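Local coordinates for protein fructokinase (Xylella fastidiosa Temecula1, PDB 3LJS) that binds ATP and probably transfers a phosphate group from it to fructose, as a member of the PfkB carbohydrate kinase family, at residues 14-19 / 310-315; 83-88 / 111-116; 117-122 / 146-151; 296-301 / 324-329. One frame throughout, in Å; residues are numbered along the deposited sequence.

How the contacts relate
Contacts 2 and 3 are neighbours, with centres about 13 Å apart, and they touch where V83 CG2 meets F117 CD1 at 3.8 Å. Contact 1 lies about 20 Å from contact 2, centre to centre, and ties a strand of the small four-stranded sheet to the turn around 310-315. Contact 4 packs two late helices on the opposite side of the chain's centre from contacts 2 and 3, with its centre about 38 and 36 Å from theirs. Along the sequence, contact 1 spans both contacts 2 and 3, while its segments alternate with those of contact 4. Through contact 1 the late turn 310-315 is brought against the early strand 14-19.

Contact 1 (14-19 / 310-315); sequences LIDMLA and QGAFTA
D16 and L18, on the same face of strand 14-19, point their CB atoms at the turn 310-315, and A312 and Q310 point back at them. No hydrogen bond crosses the contact, so van der Waals packing does most of the work. The methyl of A312 sits against the carboxylate of D16, with CB 3.4 Å from D16 OD2. A312 holds an unusual backbone for an alanine, phi 66°, and its CB is directed at the strand. The same methyl meets L18 CD1 at 4.3 Å, a looser touch. L18 crosses the Q310 side chain obliquely, its CB 3.6 Å from Q310 NE2. Beyond CG the glutamine is extended (chi2 173°), which carries CD out to the leucine.

The polar groups are less comfortable. Q310 OE1 lies 3.1 Å from A19 O; as modelled, two acceptors face each other, an approach that should be mildly repulsive. The amide finds its bond beyond the strand, NE2 donating to Q20 OE1, and that bond would favour keeping the oxygen turned to A19.

Strand 14-19 runs between strands 30-36 and 92-97, and its selenomethionine M17 packs on M17 of the second subunit. The D16 side chain is about 10 Å from that of R170, which binds ATP. In relatives the small sheet forms the sugar-site lid. A contact of apolar carbons laid against a carboxylate and an amide, with one opposed oxygen pair, has little directional grip and might let such a lid shift, though the geometry alone does not show that it does.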
loop_
_atom_site.group_PDB
_atom_site.type_symbol
_atom_site.label_atom_id
_atom_site.label_comp_id
_atom_site.label_asym_id
_atom_site.label_seq_id
_atom_site.Cartn_x
_atom_site.Cartn_y
_atom_site.Cartn_z
ATOM N N LEU B 14 -1.287 11.721 -3.470
ATOM C CA LEU B 14 -1.355 10.349 -2.987
ATOM C C LEU B 14 -2.546 10.171 -2.072
ATOM O O LEU B 14 -3.283 11.123 -1.817
ATOM C CB LEU B 14 -0.064 9.988 -2.244
ATOM C CG LEU B 14 0.466 11.001 -1.220
ATOM C CD1 LEU B 14 -0.461 11.091 -0.015
ATOM C CD2 LEU B 14 1.858 10.566 -0.775
ATOM N N ILE B 15 -2.728 8.949 -1.576
ATOM C CA ILE B 15 -3.839 8.643 -0.686
ATOM C C ILE B 15 -3.395 8.583 0.765
ATOM O O ILE B 15 -2.447 7.869 1.103
ATOM C CB ILE B 15 -4.482 7.278 -1.038
ATOM C CG1 ILE B 15 -5.011 7.298 -2.473
ATOM C CG2 ILE B 15 -5.596 6.955 -0.058
ATOM C CD1 ILE B 15 -6.097 8.316 -2.721
ATOM N N ASP B 16 -4.061 9.354 1.619
ATOM C CA ASP B 16 -3.768 9.319 3.045
ATOM C C ASP B 16 -4.793 8.326 3.585
ATOM O O ASP B 16 -5.999 8.549 3.445
ATOM C CB ASP B 16 -3.997 10.681 3.719
ATOM C CG ASP B 16 -2.947 11.719 3.345
ATOM O OD1 ASP B 16 -1.750 11.375 3.285
ATOM O OD2 ASP B 16 -3.321 12.891 3.135
HETATM N N MSE B 17 -4.320 7.227 4.169
HETATM C CA MSE B 17 -5.207 6.214 4.738
HETATM C C MSE B 17 -5.226 6.411 6.250
HETATM O O MSE B 17 -4.276 6.051 6.946
HETATM C CB MSE B 17 -4.708 4.810 4.389
HETATM C CG MSE B 17 -4.895 4.427 2.934
HETATM SE SE MSE B 17 -6.752 4.121 2.466
HETATM C CE MSE B 17 -6.847 2.253 2.909
ATOM N N LEU B 18 -6.322 6.985 6.740
ATOM C CA LEU B 18 -6.491 7.302 8.154
ATOM C C LEU B 18 -7.005 6.153 9.009
ATOM O O LEU B 18 -8.170 5.774 8.923
ATOM C CB LEU B 18 -7.433 8.504 8.290
ATOM C CG LEU B 18 -6.891 9.908 7.987
ATOM C CD1 LEU B 18 -5.969 9.902 6.789
ATOM C CD2 LEU B 18 -8.065 10.854 7.765
ATOM N N ALA B 19 -6.130 5.610 9.848
ATOM C CA ALA B 19 -6.500 4.506 10.723
ATOM C C ALA B 19 -7.475 4.996 11.782
ATOM O O ALA B 19 -7.199 5.973 12.479
ATOM C CB ALA B 19 -5.257 3.924 11.392
ATOM N N GLN B 310 -6.387 14.079 11.374
ATOM C CA GLN B 310 -5.168 13.268 11.420
ATOM C C GLN B 310 -4.309 13.743 10.254
ATOM O O GLN B 310 -3.748 12.937 9.510
ATOM C CB GLN B 310 -5.488 11.780 11.231
ATOM C CG GLN B 310 -6.429 11.195 12.269
ATOM C CD GLN B 310 -6.838 9.769 11.944
ATOM O OE1 GLN B 310 -6.017 8.848 11.971
ATOM N NE2 GLN B 310 -8.115 9.581 11.629
ATOM N N GLY B 311 -4.199 15.059 10.103
ATOM C CA GLY B 311 -3.453 15.590 8.978
ATOM C C GLY B 311 -4.421 15.364 7.834
ATOM O O GLY B 311 -5.534 14.910 8.077
ATOM N N ALA B 312 -4.044 15.656 6.600
ATOM C CA ALA B 312 -4.981 15.442 5.498
ATOM C C ALA B 312 -6.169 16.388 5.639
ATOM O O ALA B 312 -6.895 16.359 6.634
ATOM C CB ALA B 312 -5.469 13.991 5.488
ATOM N N PHE B 313 -6.366 17.216 4.623
ATOM C CA PHE B 313 -7.443 18.195 4.619
ATOM C C PHE B 313 -8.793 17.618 4.212
ATOM O O PHE B 313 -8.907 16.917 3.205
ATOM C CB PHE B 313 -7.056 19.350 3.695
ATOM C CG PHE B 313 -5.860 20.124 4.175
ATOM C CD1 PHE B 313 -6.021 21.308 4.893
ATOM C CD2 PHE B 313 -4.574 19.650 3.948
ATOM C CE1 PHE B 313 -4.916 22.003 5.378
ATOM C CE2 PHE B 313 -3.464 20.338 4.429
ATOM C CZ PHE B 313 -3.635 21.520 5.146
ATOM N N THR B 314 -9.816 17.911 5.008
ATOM C CA THR B 314 -11.157 17.429 4.723
ATOM C C THR B 314 -12.033 18.555 4.178
ATOM O O THR B 314 -13.119 18.304 3.661
ATOM C CB THR B 314 -11.821 16.829 5.988
ATOM O OG1 THR B 314 -11.852 17.807 7.033
ATOM C CG2 THR B 314 -11.041 15.610 6.466
ATOM N N ALA B 315 -11.554 19.793 4.286
ATOM C CA ALA B 315 -12.304 20.944 3.793
ATOM C C ALA B 315 -11.449 22.203 3.646
ATOM O O ALA B 315 -10.691 22.563 4.548
ATOM C CB ALA B 315 -13.487 21.234 4.720
#

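Contact 2 (83-88 / 111-116); sequences VRTSTA and PAADLL
T85 and A88 meet A113 and L116 where two connections between the large central sheet and the small four-stranded sheet run side by side. Strand 82-85, an outermost strand of the central sheet, ends in an ST turn headed by T85. From T85 CB two branches part. OG1 is anti to the backbone N (chi1 -179°) and accepts from T87 N at 3.0 Å in a fairly straight bond, 160° at the hydrogen. CG2 takes the place between the backbone N and the carbonyl carbon; it reaches the other segment, meeting A113 CB at 3.7 Å and the CA behind it.

Beyond the turn, A88 CB lies against the peptide that links A112 to A113, 3.6 Å from A112 C. Next along the chain, K89 pairs with A113 through the backbone. From 111-116 the reply comes from L116, which shares M58 with T85 as a neighbour, while P111 packs on P111 of the second subunit. Two backbone bonds, L115 N to A112 O and L116 N to A113 O, fold the segment into a tight turn that ends at the leucine. L116 crosses T87 at about a right angle, and its CD2 touches both T87 CG2 and A88 CB at 3.9 Å.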
loop_
_atom_site.group_PDB
_atom_site.type_symbol
_atom_site.label_atom_id
_atom_site.label_comp_id
_atom_site.label_asym_id
_atom_site.label_seq_id
_atom_site.Cartn_x
_atom_site.Cartn_y
_atom_site.Cartn_z
ATOM N N VAL B 83 -0.495 13.009 -15.957
ATOM C CA VAL B 83 -0.196 11.865 -16.811
ATOM C C VAL B 83 -0.416 10.617 -15.968
ATOM O O VAL B 83 -0.427 10.692 -14.737
ATOM C CB VAL B 83 1.250 11.891 -17.357
ATOM C CG1 VAL B 83 1.390 13.014 -18.378
ATOM C CG2 VAL B 83 2.237 12.063 -16.225
ATOM N N ARG B 84 -0.596 9.474 -16.621
ATOM C CA ARG B 84 -0.863 8.234 -15.898
ATOM C C ARG B 84 0.150 7.130 -16.176
ATOM O O ARG B 84 0.841 7.146 -17.193
ATOM C CB ARG B 84 -2.263 7.717 -16.264
ATOM C CG ARG B 84 -3.377 8.762 -16.195
ATOM C CD ARG B 84 -3.599 9.265 -14.773
ATOM N NE ARG B 84 -4.278 8.288 -13.926
ATOM C CZ ARG B 84 -5.597 8.139 -13.858
ATOM N NH1 ARG B 84 -6.397 8.905 -14.588
ATOM N NH2 ARG B 84 -6.121 7.225 -13.052
ATOM N N THR B 85 0.230 6.169 -15.262
ATOM C CA THR B 85 1.131 5.039 -15.426
ATOM C C THR B 85 0.608 3.785 -14.729
ATOM O O THR B 85 -0.048 3.866 -13.690
ATOM C CB THR B 85 2.531 5.340 -14.882
ATOM O OG1 THR B 85 3.371 4.198 -15.101
ATOM C CG2 THR B 85 2.477 5.646 -13.395
ATOM N N SER B 86 0.904 2.630 -15.318
ATOM C CA SER B 86 0.495 1.342 -14.769
ATOM C C SER B 86 1.732 0.632 -14.243
ATOM O O SER B 86 1.650 -0.488 -13.745
ATOM C CB SER B 86 -0.156 0.479 -15.856
ATOM O OG SER B 86 -1.331 1.090 -16.362
ATOM N N THR B 87 2.878 1.295 -14.359
ATOM C CA THR B 87 4.154 0.736 -13.922
ATOM C C THR B 87 4.273 0.651 -12.406
ATOM O O THR B 87 4.960 -0.221 -11.875
ATOM C CB THR B 87 5.329 1.573 -14.475
ATOM O OG1 THR B 87 5.314 1.517 -15.906
ATOM C CG2 THR B 87 6.663 1.040 -13.971
ATOM N N ALA B 88 3.607 1.564 -11.710
ATOM C CA ALA B 88 3.638 1.578 -10.258
ATOM C C ALA B 88 2.293 2.043 -9.723
ATOM O O ALA B 88 1.502 2.672 -10.436
ATOM C CB ALA B 88 4.757 2.492 -9.757
ATOM N N PRO B 111 8.736 3.043 -4.116
ATOM C CA PRO B 111 8.279 2.954 -5.509
ATOM C C PRO B 111 6.826 3.453 -5.529
ATOM O O PRO B 111 6.030 3.088 -4.660
ATOM C CB PRO B 111 8.373 1.469 -5.805
ATOM C CG PRO B 111 7.886 0.876 -4.538
ATOM C CD PRO B 111 8.501 1.751 -3.440
ATOM N N ALA B 112 6.490 4.301 -6.494
ATOM C CA ALA B 112 5.138 4.837 -6.610
ATOM C C ALA B 112 4.973 5.583 -7.931
ATOM O O ALA B 112 5.948 6.032 -8.533
ATOM C CB ALA B 112 4.832 5.768 -5.435
ATOM N N ALA B 113 3.730 5.724 -8.369
ATOM C CA ALA B 113 3.440 6.392 -9.626
ATOM C C ALA B 113 3.992 7.810 -9.750
ATOM O O ALA B 113 4.583 8.158 -10.776
ATOM C CB ALA B 113 1.935 6.404 -9.861
ATOM N N ASP B 114 3.811 8.627 -8.714
ATOM C CA ASP B 114 4.263 10.019 -8.775
ATOM C C ASP B 114 5.768 10.179 -8.994
ATOM O O ASP B 114 6.221 11.204 -9.511
ATOM C CB ASP B 114 3.830 10.791 -7.515
ATOM C CG ASP B 114 4.685 10.474 -6.306
ATOM O OD1 ASP B 114 4.391 9.491 -5.585
ATOM O OD2 ASP B 114 5.664 11.214 -6.071
ATOM N N LEU B 115 6.535 9.162 -8.611
ATOM C CA LEU B 115 7.991 9.186 -8.770
ATOM C C LEU B 115 8.448 8.971 -10.215
ATOM O O LEU B 115 9.614 9.187 -10.538
ATOM C CB LEU B 115 8.634 8.094 -7.910
ATOM C CG LEU B 115 9.148 8.340 -6.487
ATOM C CD1 LEU B 115 9.033 9.792 -6.098
ATOM C CD2 LEU B 115 8.385 7.448 -5.537
ATOM N N LEU B 116 7.531 8.548 -11.080
ATOM C CA LEU B 116 7.876 8.258 -12.469
ATOM C C LEU B 116 7.650 9.383 -13.472
ATOM O O LEU B 116 7.827 9.192 -14.676
ATOM C CB LEU B 116 7.133 6.995 -12.921
ATOM C CG LEU B 116 7.811 5.626 -12.736
ATOM C CD1 LEU B 116 8.873 5.660 -11.663
ATOM C CD2 LEU B 116 6.742 4.594 -12.418
#

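Contact 3 (117-122 / 146-151); sequences FRVEHF and AEVTFE
F117 meets V148 in the loop between strand 103-108 of the small sheet and helix 124-129, where it runs over helix 143-158, the helix of the beta-alpha-beta crossover between the parallel strands 130-136 and 162-166. The F117 ring presents an edge, with CD2 3.7 Å from V148 CG1, and its carbonyl O lies against V148 CG2. That oxygen also accepts from R118 NH1 at 2.8 Å; the donor stands above the carbonyl plane (52° out of it), and the same NH1 reaches L115 O. R118 sends its CB away from the helix, yet its CA still touches V148 CG2, and the chain bends at chi2 (-62°), with CD beyond the bend still near that methyl.

V119, opening a short 3-10 segment, lays CG2 across the aliphatic part of E151, 3.9 Å from CG. The carboxylate of E151 is turned to salt bridges with R154 and R155 of its own helix. At the end of the 3-10 turn F122 comes back toward V148, so that the valine touches four residues of 117-122. The F122 ring carries F117 CE2 over its centre, 3.6 Å above the plane, and offers its edge to the helix: CE2 lies 3.7 Å from the backbone O of V148.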
loop_
_atom_site.group_PDB
_atom_site.type_symbol
_atom_site.label_atom_id
_atom_site.label_comp_id
_atom_site.label_asym_id
_atom_site.label_seq_id
_atom_site.Cartn_x
_atom_site.Cartn_y
_atom_site.Cartn_z
ATOM N N PHE B 117 7.256 10.555 -12.986
ATOM C CA PHE B 117 7.049 11.694 -13.875
ATOM C C PHE B 117 8.432 12.076 -14.412
ATOM O O PHE B 117 9.392 12.161 -13.652
ATOM C CB PHE B 117 6.457 12.875 -13.096
ATOM C CG PHE B 117 5.987 14.009 -13.968
ATOM C CD1 PHE B 117 4.631 14.177 -14.243
ATOM C CD2 PHE B 117 6.897 14.914 -14.513
ATOM C CE1 PHE B 117 4.185 15.233 -15.046
ATOM C CE2 PHE B 117 6.463 15.972 -15.318
ATOM C CZ PHE B 117 5.103 16.131 -15.584
ATOM N N ARG B 118 8.541 12.289 -15.717
ATOM C CA ARG B 118 9.821 12.664 -16.312
ATOM C C ARG B 118 9.673 13.969 -17.083
ATOM O O ARG B 118 8.557 14.383 -17.397
ATOM C CB ARG B 118 10.340 11.544 -17.230
ATOM C CG ARG B 118 10.778 10.280 -16.469
ATOM C CD ARG B 118 11.947 10.568 -15.517
ATOM N NE ARG B 118 12.288 9.419 -14.675
ATOM C CZ ARG B 118 11.860 9.232 -13.428
ATOM N NH1 ARG B 118 11.067 10.124 -12.835
ATOM N NH2 ARG B 118 12.213 8.132 -12.771
ATOM N N VAL B 119 10.796 14.615 -17.381
ATOM C CA VAL B 119 10.768 15.894 -18.084
ATOM C C VAL B 119 9.912 15.878 -19.344
ATOM O O VAL B 119 9.264 16.873 -19.671
ATOM C CB VAL B 119 12.198 16.367 -18.428
ATOM C CG1 VAL B 119 12.141 17.640 -19.260
ATOM C CG2 VAL B 119 12.971 16.626 -17.138
ATOM N N GLU B 120 9.899 14.745 -20.041
ATOM C CA GLU B 120 9.111 14.598 -21.263
ATOM C C GLU B 120 7.609 14.747 -21.000
ATOM O O GLU B 120 6.832 14.986 -21.928
ATOM C CB GLU B 120 9.372 13.223 -21.884
ATOM C CG GLU B 120 8.820 12.077 -21.045
ATOM C CD GLU B 120 9.439 10.734 -21.383
ATOM O OE1 GLU B 120 10.670 10.592 -21.226
ATOM O OE2 GLU B 120 8.695 9.820 -21.797
ATOM N N HIS B 121 7.195 14.603 -19.742
ATOM C CA HIS B 121 5.774 14.706 -19.400
ATOM C C HIS B 121 5.273 16.135 -19.217
ATOM O O HIS B 121 4.064 16.365 -19.139
ATOM C CB HIS B 121 5.464 13.882 -18.142
ATOM C CG HIS B 121 5.726 12.416 -18.303
ATOM N ND1 HIS B 121 5.104 11.648 -19.265
ATOM C CD2 HIS B 121 6.572 11.584 -17.649
ATOM C CE1 HIS B 121 5.559 10.409 -19.200
ATOM N NE2 HIS B 121 6.451 10.344 -18.229
ATOM N N PHE B 122 6.192 17.094 -19.140
ATOM C CA PHE B 122 5.802 18.498 -18.997
ATOM C C PHE B 122 5.194 18.959 -20.314
ATOM O O PHE B 122 5.556 18.454 -21.376
ATOM C CB PHE B 122 7.012 19.385 -18.690
ATOM C CG PHE B 122 7.446 19.355 -17.256
ATOM C CD1 PHE B 122 6.538 19.612 -16.237
ATOM C CD2 PHE B 122 8.774 19.120 -16.928
ATOM C CE1 PHE B 122 6.948 19.641 -14.909
ATOM C CE2 PHE B 122 9.195 19.147 -15.603
ATOM C CZ PHE B 122 8.276 19.408 -14.594
ATOM N N ALA B 146 14.113 14.211 -8.610
ATOM C CA ALA B 146 14.693 15.475 -8.167
ATOM C C ALA B 146 15.104 16.332 -9.363
ATOM O O ALA B 146 14.831 17.533 -9.402
ATOM C CB ALA B 146 15.902 15.217 -7.275
ATOM N N GLU B 147 15.767 15.714 -10.339
ATOM C CA GLU B 147 16.205 16.434 -11.527
ATOM C C GLU B 147 15.002 16.971 -12.292
ATOM O O GLU B 147 15.053 18.064 -12.854
ATOM C CB GLU B 147 17.041 15.524 -12.437
ATOM C CG GLU B 147 17.329 16.133 -13.812
ATOM C CD GLU B 147 18.124 17.434 -13.747
ATOM O OE1 GLU B 147 18.147 18.160 -14.766
ATOM O OE2 GLU B 147 18.733 17.729 -12.694
ATOM N N VAL B 148 13.922 16.197 -12.319
ATOM C CA VAL B 148 12.697 16.621 -12.995
ATOM C C VAL B 148 12.139 17.868 -12.287
ATOM O O VAL B 148 11.696 18.823 -12.936
ATOM C CB VAL B 148 11.635 15.491 -12.975
ATOM C CG1 VAL B 148 10.290 16.021 -13.446
ATOM C CG2 VAL B 148 12.088 14.333 -13.879
ATOM N N THR B 149 12.179 17.863 -10.956
ATOM C CA THR B 149 11.681 18.999 -10.189
ATOM C C THR B 149 12.556 20.236 -10.461
ATOM O O THR B 149 12.037 21.331 -10.687
ATOM C CB THR B 149 11.658 18.694 -8.660
ATOM O OG1 THR B 149 10.900 17.499 -8.417
ATOM C CG2 THR B 149 11.006 19.842 -7.884
ATOM N N PHE B 150 13.875 20.064 -10.464
ATOM C CA PHE B 150 14.764 21.193 -10.716
ATOM C C PHE B 150 14.520 21.763 -12.111
ATOM O O PHE B 150 14.458 22.980 -12.284
ATOM C CB PHE B 150 16.234 20.783 -10.576
ATOM C CG PHE B 150 16.591 20.221 -9.222
ATOM C CD1 PHE B 150 16.071 20.778 -8.056
ATOM C CD2 PHE B 150 17.485 19.157 -9.114
ATOM C CE1 PHE B 150 16.437 20.286 -6.796
ATOM C CE2 PHE B 150 17.860 18.657 -7.860
ATOM C CZ PHE B 150 17.335 19.222 -6.702
ATOM N N GLU B 151 14.370 20.883 -13.101
ATOM C CA GLU B 151 14.131 21.308 -14.476
ATOM C C GLU B 151 12.817 22.073 -14.568
ATOM O O GLU B 151 12.711 23.058 -15.300
ATOM C CB GLU B 151 14.105 20.094 -15.413
ATOM C CG GLU B 151 13.921 20.417 -16.894
ATOM C CD GLU B 151 14.960 21.402 -17.446
ATOM O OE1 GLU B 151 16.083 21.480 -16.902
ATOM O OE2 GLU B 151 14.653 22.093 -18.445
#

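Contact 4 (296-301 / 324-329); sequences LRFAAA and SLIQEQ
L325, whose CD2 rests on A301, has its carbonyl O held by the backbone N of Q329 at 2.8 Å, one of the last bonds of helix 319-328. Q329 is the first residue to leave helical geometry. No polar bond joins this helix to 296-301; the two meet as a steeply crossed helix pair in the C-terminal part of the ribokinase-like fold. Over these short segments the axes come within 9.9 Å, at 113° between their N-to-C directions.

I326 carries most of the contact: its CG1-CD1 arm meets A301 and F298, and its CG2 meets R297. CG1 lies over the methyl of A301, 3.6 Å from its CB, the closest approach of the pair. CG2, anti to the backbone N, meets the aliphatic stem of R297, with CD at 3.8 Å. The arginine chain stays extended up to CD and bends only after it, at chi3 (-66°), so that NE is turned aside; the side chain also packs on P248 and F250.

A301 is shared by a second side chain: L325 CD2 sits 3.8 Å from A301 O and close to the methyl as well. F298 starts its side chain away from 324-329 and goes on to pack against L319, V322 and L323 of helix 319-328. The F298 and I326 side chains cross at about a right angle. The tip of the isoleucine rests where the F298 ring leaves the backbone, CD1 3.8 Å from F298 CA and 3.9 Å from F298 CD1.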
loop_
_atom_site.group_PDB
_atom_site.type_symbol
_atom_site.label_atom_id
_atom_site.label_comp_id
_atom_site.label_asym_id
_atom_site.label_seq_id
_atom_site.Cartn_x
_atom_site.Cartn_y
_atom_site.Cartn_z
ATOM N N LEU B 296 -0.098 38.132 3.693
ATOM C CA LEU B 296 0.115 36.991 4.566
ATOM C C LEU B 296 -1.011 36.856 5.589
ATOM O O LEU B 296 -1.255 35.763 6.099
ATOM C CB LEU B 296 1.487 37.081 5.239
ATOM C CG LEU B 296 2.619 37.081 4.199
ATOM C CD1 LEU B 296 3.966 37.159 4.901
ATOM C CD2 LEU B 296 2.536 35.817 3.328
ATOM N N ARG B 297 -1.700 37.955 5.895
ATOM C CA ARG B 297 -2.824 37.867 6.828
ATOM C C ARG B 297 -3.902 37.005 6.166
ATOM O O ARG B 297 -4.555 36.187 6.818
ATOM C CB ARG B 297 -3.413 39.247 7.138
ATOM C CG ARG B 297 -4.757 39.159 7.869
ATOM C CD ARG B 297 -5.396 40.524 8.117
ATOM N NE ARG B 297 -4.609 41.329 9.047
ATOM C CZ ARG B 297 -3.885 42.388 8.699
ATOM N NH1 ARG B 297 -3.846 42.790 7.433
ATOM N NH2 ARG B 297 -3.191 43.042 9.620
ATOM N N PHE B 298 -4.091 37.209 4.865
ATOM C CA PHE B 298 -5.071 36.439 4.101
ATOM C C PHE B 298 -4.682 34.961 4.150
ATOM O O PHE B 298 -5.514 34.093 4.422
ATOM C CB PHE B 298 -5.083 36.904 2.640
ATOM C CG PHE B 298 -6.071 36.176 1.778
ATOM C CD1 PHE B 298 -7.367 36.661 1.621
ATOM C CD2 PHE B 298 -5.714 34.989 1.133
ATOM C CE1 PHE B 298 -8.298 35.977 0.834
ATOM C CE2 PHE B 298 -6.635 34.295 0.343
ATOM C CZ PHE B 298 -7.931 34.786 0.191
ATOM N N ALA B 299 -3.414 34.683 3.865
ATOM C CA ALA B 299 -2.912 33.308 3.871
ATOM C C ALA B 299 -3.152 32.640 5.227
ATOM O O ALA B 299 -3.552 31.471 5.294
ATOM C CB ALA B 299 -1.424 33.300 3.534
ATOM N N ALA B 300 -2.913 33.383 6.305
ATOM C CA ALA B 300 -3.113 32.852 7.652
ATOM C C ALA B 300 -4.591 32.539 7.880
ATOM O O ALA B 300 -4.934 31.549 8.533
ATOM C CB ALA B 300 -2.622 33.855 8.689
ATOM N N ALA B 301 -5.467 33.382 7.338
ATOM C CA ALA B 301 -6.904 33.170 7.495
ATOM C C ALA B 301 -7.329 31.881 6.803
ATOM O O ALA B 301 -8.153 31.136 7.325
ATOM C CB ALA B 301 -7.679 34.356 6.926
ATOM N N SER B 324 -14.627 36.899 5.303
ATOM C CA SER B 324 -15.501 37.151 6.446
ATOM C C SER B 324 -14.720 37.026 7.741
ATOM O O SER B 324 -14.924 37.813 8.668
ATOM C CB SER B 324 -16.680 36.168 6.480
ATOM O OG SER B 324 -17.551 36.388 5.390
ATOM N N LEU B 325 -13.838 36.032 7.814
ATOM C CA LEU B 325 -13.032 35.840 9.019
ATOM C C LEU B 325 -12.140 37.052 9.255
ATOM O O LEU B 325 -12.035 37.554 10.377
ATOM C CB LEU B 325 -12.157 34.586 8.903
ATOM C CG LEU B 325 -11.115 34.432 10.018
ATOM C CD1 LEU B 325 -11.807 34.375 11.375
ATOM C CD2 LEU B 325 -10.288 33.172 9.785
ATOM N N ILE B 326 -11.494 37.520 8.193
ATOM C CA ILE B 326 -10.610 38.676 8.297
ATOM C C ILE B 326 -11.403 39.924 8.685
ATOM O O ILE B 326 -10.955 40.730 9.504
ATOM C CB ILE B 326 -9.893 38.941 6.967
ATOM C CG1 ILE B 326 -9.018 37.736 6.608
ATOM C CG2 ILE B 326 -9.050 40.209 7.074
ATOM C CD1 ILE B 326 -8.424 37.808 5.211
ATOM N N GLN B 327 -12.578 40.078 8.084
ATOM C CA GLN B 327 -13.443 41.221 8.364
ATOM C C GLN B 327 -13.906 41.185 9.822
ATOM O O GLN B 327 -13.826 42.188 10.530
ATOM C CB GLN B 327 -14.654 41.196 7.422
ATOM C CG GLN B 327 -15.714 42.268 7.679
ATOM C CD GLN B 327 -15.191 43.682 7.509
ATOM O OE1 GLN B 327 -14.282 43.933 6.717
ATOM N NE2 GLN B 327 -15.780 44.619 8.240
ATOM N N GLU B 328 -14.382 40.023 10.263
ATOM C CA GLU B 328 -14.860 39.846 11.634
ATOM C C GLU B 328 -13.758 40.034 12.659
ATOM O O GLU B 328 -13.858 40.884 13.543
ATOM C CB GLU B 328 -15.465 38.452 11.818
ATOM C CG GLU B 328 -16.767 38.257 11.086
ATOM C CD GLU B 328 -17.760 39.349 11.414
ATOM O OE1 GLU B 328 -18.153 39.459 12.596
ATOM O OE2 GLU B 328 -18.141 40.106 10.492
ATOM N N GLN B 329 -12.716 39.219 12.542
ATOM C CA GLN B 329 -11.585 39.274 13.455
ATOM C C GLN B 329 -10.819 40.554 13.161
ATOM O O GLN B 329 -9.601 40.534 12.984
ATOM C CB GLN B 329 -10.677 38.058 13.236
ATOM C CG GLN B 329 -9.862 37.638 14.453
ATOM C CD GLN B 329 -10.390 36.366 15.101
ATOM O OE1 GLN B 329 -11.541 36.308 15.539
ATOM N NE2 GLN B 329 -9.547 35.338 15.161
#